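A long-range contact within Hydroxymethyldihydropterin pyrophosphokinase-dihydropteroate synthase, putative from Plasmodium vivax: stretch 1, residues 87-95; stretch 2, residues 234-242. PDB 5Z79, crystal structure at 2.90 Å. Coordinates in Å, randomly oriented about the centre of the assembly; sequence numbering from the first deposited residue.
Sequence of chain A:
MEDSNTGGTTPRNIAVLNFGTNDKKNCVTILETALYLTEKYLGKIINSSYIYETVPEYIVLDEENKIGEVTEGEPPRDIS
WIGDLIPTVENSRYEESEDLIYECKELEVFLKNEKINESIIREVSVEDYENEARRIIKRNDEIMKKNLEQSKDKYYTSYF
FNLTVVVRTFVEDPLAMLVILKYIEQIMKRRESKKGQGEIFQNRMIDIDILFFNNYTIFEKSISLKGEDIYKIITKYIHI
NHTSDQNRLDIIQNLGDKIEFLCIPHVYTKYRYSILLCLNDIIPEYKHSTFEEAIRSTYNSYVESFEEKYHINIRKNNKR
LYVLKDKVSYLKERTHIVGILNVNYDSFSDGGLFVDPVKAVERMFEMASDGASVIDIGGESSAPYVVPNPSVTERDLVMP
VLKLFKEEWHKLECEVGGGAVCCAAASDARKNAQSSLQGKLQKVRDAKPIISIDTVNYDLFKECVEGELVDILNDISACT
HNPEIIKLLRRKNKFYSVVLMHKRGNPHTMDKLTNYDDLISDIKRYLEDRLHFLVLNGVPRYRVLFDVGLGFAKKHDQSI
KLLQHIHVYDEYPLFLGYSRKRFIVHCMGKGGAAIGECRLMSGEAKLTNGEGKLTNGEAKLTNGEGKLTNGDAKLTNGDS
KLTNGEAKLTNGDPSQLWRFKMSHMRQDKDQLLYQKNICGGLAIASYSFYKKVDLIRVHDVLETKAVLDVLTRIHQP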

# COMPACT_ATOMS: atom_id res chain seq x y z
N PRO A 87 9.18 -48.28 1.75
CA PRO A 87 10.22 -49.30 1.53
C PRO A 87 9.70 -50.72 1.36
O PRO A 87 10.45 -51.57 0.93
CB PRO A 87 11.03 -49.22 2.80
CG PRO A 87 10.04 -48.80 3.83
CD PRO A 87 9.15 -47.83 3.15
N THR A 88 8.43 -50.95 1.68
CA THR A 88 7.75 -52.25 1.56
C THR A 88 7.02 -52.47 0.19
O THR A 88 6.51 -53.58 -0.11
CB THR A 88 6.73 -52.43 2.70
OG1 THR A 88 5.59 -51.56 2.50
CG2 THR A 88 7.38 -52.11 4.05
N VAL A 89 6.96 -51.44 -0.64
CA VAL A 89 6.29 -51.61 -1.92
C VAL A 89 7.18 -52.33 -2.91
O VAL A 89 8.34 -51.98 -3.13
CB VAL A 89 5.77 -50.28 -2.51
CG1 VAL A 89 4.71 -49.68 -1.59
CG2 VAL A 89 6.89 -49.25 -2.73
N GLU A 90 6.60 -53.33 -3.52
CA GLU A 90 7.20 -54.17 -4.50
C GLU A 90 7.74 -53.32 -5.67
O GLU A 90 7.16 -52.34 -5.98
CB GLU A 90 6.06 -55.05 -5.02
CG GLU A 90 5.19 -55.77 -3.97
CD GLU A 90 3.68 -55.71 -4.19
OE1 GLU A 90 3.07 -54.63 -4.11
OE2 GLU A 90 3.05 -56.76 -4.38
N ASN A 91 8.85 -53.71 -6.31
CA ASN A 91 9.49 -53.03 -7.48
C ASN A 91 8.76 -53.11 -8.83
O ASN A 91 8.02 -54.06 -9.11
CB ASN A 91 10.86 -53.64 -7.75
CG ASN A 91 11.90 -53.22 -6.77
OD1 ASN A 91 12.14 -52.05 -6.59
ND2 ASN A 91 12.54 -54.16 -6.14
N SER A 92 9.06 -52.14 -9.70
CA SER A 92 8.58 -52.13 -11.08
C SER A 92 9.45 -53.07 -11.85
O SER A 92 10.62 -53.12 -11.63
CB SER A 92 8.74 -50.73 -11.68
OG SER A 92 8.27 -50.66 -13.02
N ARG A 93 8.87 -53.79 -12.79
CA ARG A 93 9.64 -54.60 -13.71
C ARG A 93 10.37 -53.77 -14.70
O ARG A 93 11.31 -54.23 -15.32
CB ARG A 93 8.75 -55.51 -14.48
CG ARG A 93 8.40 -56.75 -13.71
CD ARG A 93 7.42 -57.52 -14.53
NE ARG A 93 6.87 -58.61 -13.77
CZ ARG A 93 7.34 -59.84 -13.79
NH1 ARG A 93 8.39 -60.16 -14.54
NH2 ARG A 93 6.73 -60.76 -13.05
N TYR A 94 9.93 -52.55 -14.86
CA TYR A 94 10.59 -51.66 -15.77
C TYR A 94 11.41 -50.69 -14.94
O TYR A 94 11.25 -50.61 -13.74
CB TYR A 94 9.56 -50.93 -16.62
CG TYR A 94 8.72 -51.85 -17.49
CD1 TYR A 94 7.96 -52.88 -16.95
CD2 TYR A 94 8.67 -51.64 -18.85
CE1 TYR A 94 7.17 -53.69 -17.76
CE2 TYR A 94 7.89 -52.44 -19.67
CZ TYR A 94 7.14 -53.46 -19.11
OH TYR A 94 6.39 -54.23 -19.95
N GLU A 95 12.35 -50.02 -15.59
CA GLU A 95 13.09 -48.96 -14.93
C GLU A 95 13.54 -47.87 -15.92
O GLU A 95 14.14 -48.17 -16.98
CB GLU A 95 14.27 -49.55 -14.13
CG GLU A 95 14.71 -48.62 -13.00
CD GLU A 95 14.94 -49.32 -11.66
OE1 GLU A 95 15.99 -50.04 -11.55
OE2 GLU A 95 14.10 -49.12 -10.70
N ILE A 234 -1.30 -56.94 -13.57
CA ILE A 234 -0.37 -56.31 -12.65
C ILE A 234 0.98 -56.94 -12.72
O ILE A 234 1.97 -56.23 -12.62
CB ILE A 234 -0.85 -56.42 -11.20
CG1 ILE A 234 -1.86 -55.34 -10.91
CG2 ILE A 234 0.29 -56.26 -10.21
CD1 ILE A 234 -2.83 -55.79 -9.87
N THR A 235 1.02 -58.26 -12.88
CA THR A 235 2.29 -58.99 -12.81
C THR A 235 3.09 -58.88 -14.08
O THR A 235 4.23 -59.28 -14.11
CB THR A 235 2.10 -60.48 -12.54
OG1 THR A 235 1.42 -61.06 -13.66
CG2 THR A 235 1.33 -60.69 -11.24
N LYS A 236 2.48 -58.37 -15.12
CA LYS A 236 3.20 -58.01 -16.32
C LYS A 236 4.06 -56.77 -16.07
O LYS A 236 5.01 -56.51 -16.84
CB LYS A 236 2.22 -57.76 -17.46
CG LYS A 236 2.83 -57.18 -18.72
CD LYS A 236 1.75 -56.53 -19.59
CE LYS A 236 2.35 -55.90 -20.84
NZ LYS A 236 2.73 -56.97 -21.83
N TYR A 237 3.73 -56.01 -15.02
CA TYR A 237 4.38 -54.73 -14.72
C TYR A 237 4.95 -54.57 -13.30
O TYR A 237 5.56 -53.55 -13.01
CB TYR A 237 3.34 -53.63 -14.89
CG TYR A 237 2.84 -53.41 -16.30
CD1 TYR A 237 3.52 -52.58 -17.16
CD2 TYR A 237 1.66 -53.94 -16.71
CE1 TYR A 237 3.07 -52.34 -18.43
CE2 TYR A 237 1.17 -53.69 -17.98
CZ TYR A 237 1.88 -52.89 -18.84
OH TYR A 237 1.41 -52.65 -20.13
N ILE A 238 4.74 -55.55 -12.42
CA ILE A 238 5.15 -55.44 -11.02
C ILE A 238 5.58 -56.77 -10.42
O ILE A 238 4.81 -57.72 -10.49
CB ILE A 238 3.98 -54.94 -10.13
CG1 ILE A 238 3.58 -53.51 -10.51
CG2 ILE A 238 4.36 -54.99 -8.65
CD1 ILE A 238 2.48 -52.92 -9.65
N HIS A 239 6.75 -56.83 -9.78
CA HIS A 239 7.17 -58.03 -9.02
C HIS A 239 6.37 -58.20 -7.74
O HIS A 239 6.87 -57.95 -6.65
CB HIS A 239 8.63 -57.93 -8.57
CG HIS A 239 9.61 -57.85 -9.68
ND1 HIS A 239 9.74 -58.83 -10.62
CD2 HIS A 239 10.54 -56.91 -9.97
CE1 HIS A 239 10.69 -58.49 -11.47
NE2 HIS A 239 11.20 -57.33 -11.10
N ILE A 240 5.15 -58.68 -7.85
CA ILE A 240 4.30 -58.80 -6.67
C ILE A 240 4.85 -59.82 -5.67
O ILE A 240 5.23 -60.91 -6.05
CB ILE A 240 2.83 -59.16 -7.02
CG1 ILE A 240 2.72 -60.48 -7.74
CG2 ILE A 240 2.16 -58.04 -7.83
CD1 ILE A 240 1.28 -60.98 -7.91
N ASN A 241 4.89 -59.47 -4.40
CA ASN A 241 5.23 -60.43 -3.37
C ASN A 241 4.22 -61.58 -3.27
O ASN A 241 3.00 -61.36 -3.36
CB ASN A 241 5.32 -59.73 -2.04
CG ASN A 241 6.56 -58.86 -1.94
OD1 ASN A 241 6.48 -57.64 -1.95
ND2 ASN A 241 7.72 -59.50 -1.86
N HIS A 242 4.75 -62.79 -3.10
CA HIS A 242 3.97 -64.02 -3.10
C HIS A 242 3.91 -64.73 -1.73
O HIS A 242 3.36 -65.83 -1.64
CB HIS A 242 4.54 -64.99 -4.14
CG HIS A 242 3.78 -65.00 -5.43
ND1 HIS A 242 2.92 -66.03 -5.79
CD2 HIS A 242 3.75 -64.11 -6.46
CE1 HIS A 242 2.40 -65.76 -6.98
NE2 HIS A 242 2.90 -64.61 -7.41
O HOH W 1 0.94 -58.96 -3.72

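Two stretches, whose touching residues are at least 142 apart in sequence, meet along their backbones and bury 595 Å² between them, both sides summed. Stretch 1 has no regular helix or strand. Stretch 2 enters from a helix and continues as loop or turn. The two stretches run antiparallel: Glu90 lies nearest Ile240, Asn91 nearest His239 and Ser92 nearest Ile238, where the CA atoms are 4.8 Å apart.

Backbone hydrogen bonds set this register. Ser92 and Ile238 form a single beta bridge, framed by two bonds from their neighbours. His239 N donates to Asn91 O at 3.1 Å. Arg93 N donates to Tyr237 O at 3.3 Å; this bond is nearly straight but weak. Because these bonds use main-chain atoms, they leave the side chains free for other contacts. Ser92 and Ile238 both direct their CA-to-CB bonds away from the partner stretch, so their backbones can come close. Ser92 OG turns back on its own stretch and donates to Tyr94 O at 3.1 Å.

Glu90 supplies the acidic anchor. It is buried, and its CA-to-CB bond points toward stretch 2. Asn241 N donates to Glu90 OE2 at 3.3 Å, so a side-chain carboxylate takes up a backbone amide. One water donates to Glu90 OE2 at 3.1 Å and to Asn241 O at 3.2 Å, which ties the same two residues together a second time. Glu90 OE1 is hydrogen-bonded elsewhere in the structure, so both carboxylate oxygens have partners despite the burial. The aliphatic part of the side chain also packs: Glu90 CB lies 4.0 Å from Ile238 CG2. Glu90 CG makes a close carbon-oxygen approach to Asn241 OD1, at 3.0 Å.

Arg93 has the largest area covered by the other stretch, 107 Å². Its CA-to-CB bond points sideways, but chi2 and chi3 are both t, and the extended chain carries its end to stretch 2. There Arg93 NE lies 2.7 Å from Thr235 O, and Arg93 NH2 lies 3.1 Å from the same Thr235 O. The long side chain suits this place. Its length lets the end reach Thr235 O while Arg93 CD passes 3.5 Å from Lys236 O.

Arg93 also meets an aromatic ring. Arg93 CG sits over the face of the His239 ring, 3.9 Å from its centroid, in a CH-pi contact. His239 ND1 in turn lies over one face of the guanidinium. The flat imidazole offers a face to the methylene. His239 is exposed in the structure, yet stretch 1 covers 90 Å² of it.

Tyr94 and Tyr237 form an aromatic pair. Their planes are near parallel, at 23°, but slid apart, with centroids 5.6 Å apart, so the rings barely overlap. The apolar contact is Tyr94 CE1 to Tyr237 CD1 at 3.9 Å. Lys236 O approaches the edge of the Tyr94 ring, 3.7 Å from Tyr94 CE1. Tyr237 is buried, and its OH is hydrogen-bonded elsewhere in the structure.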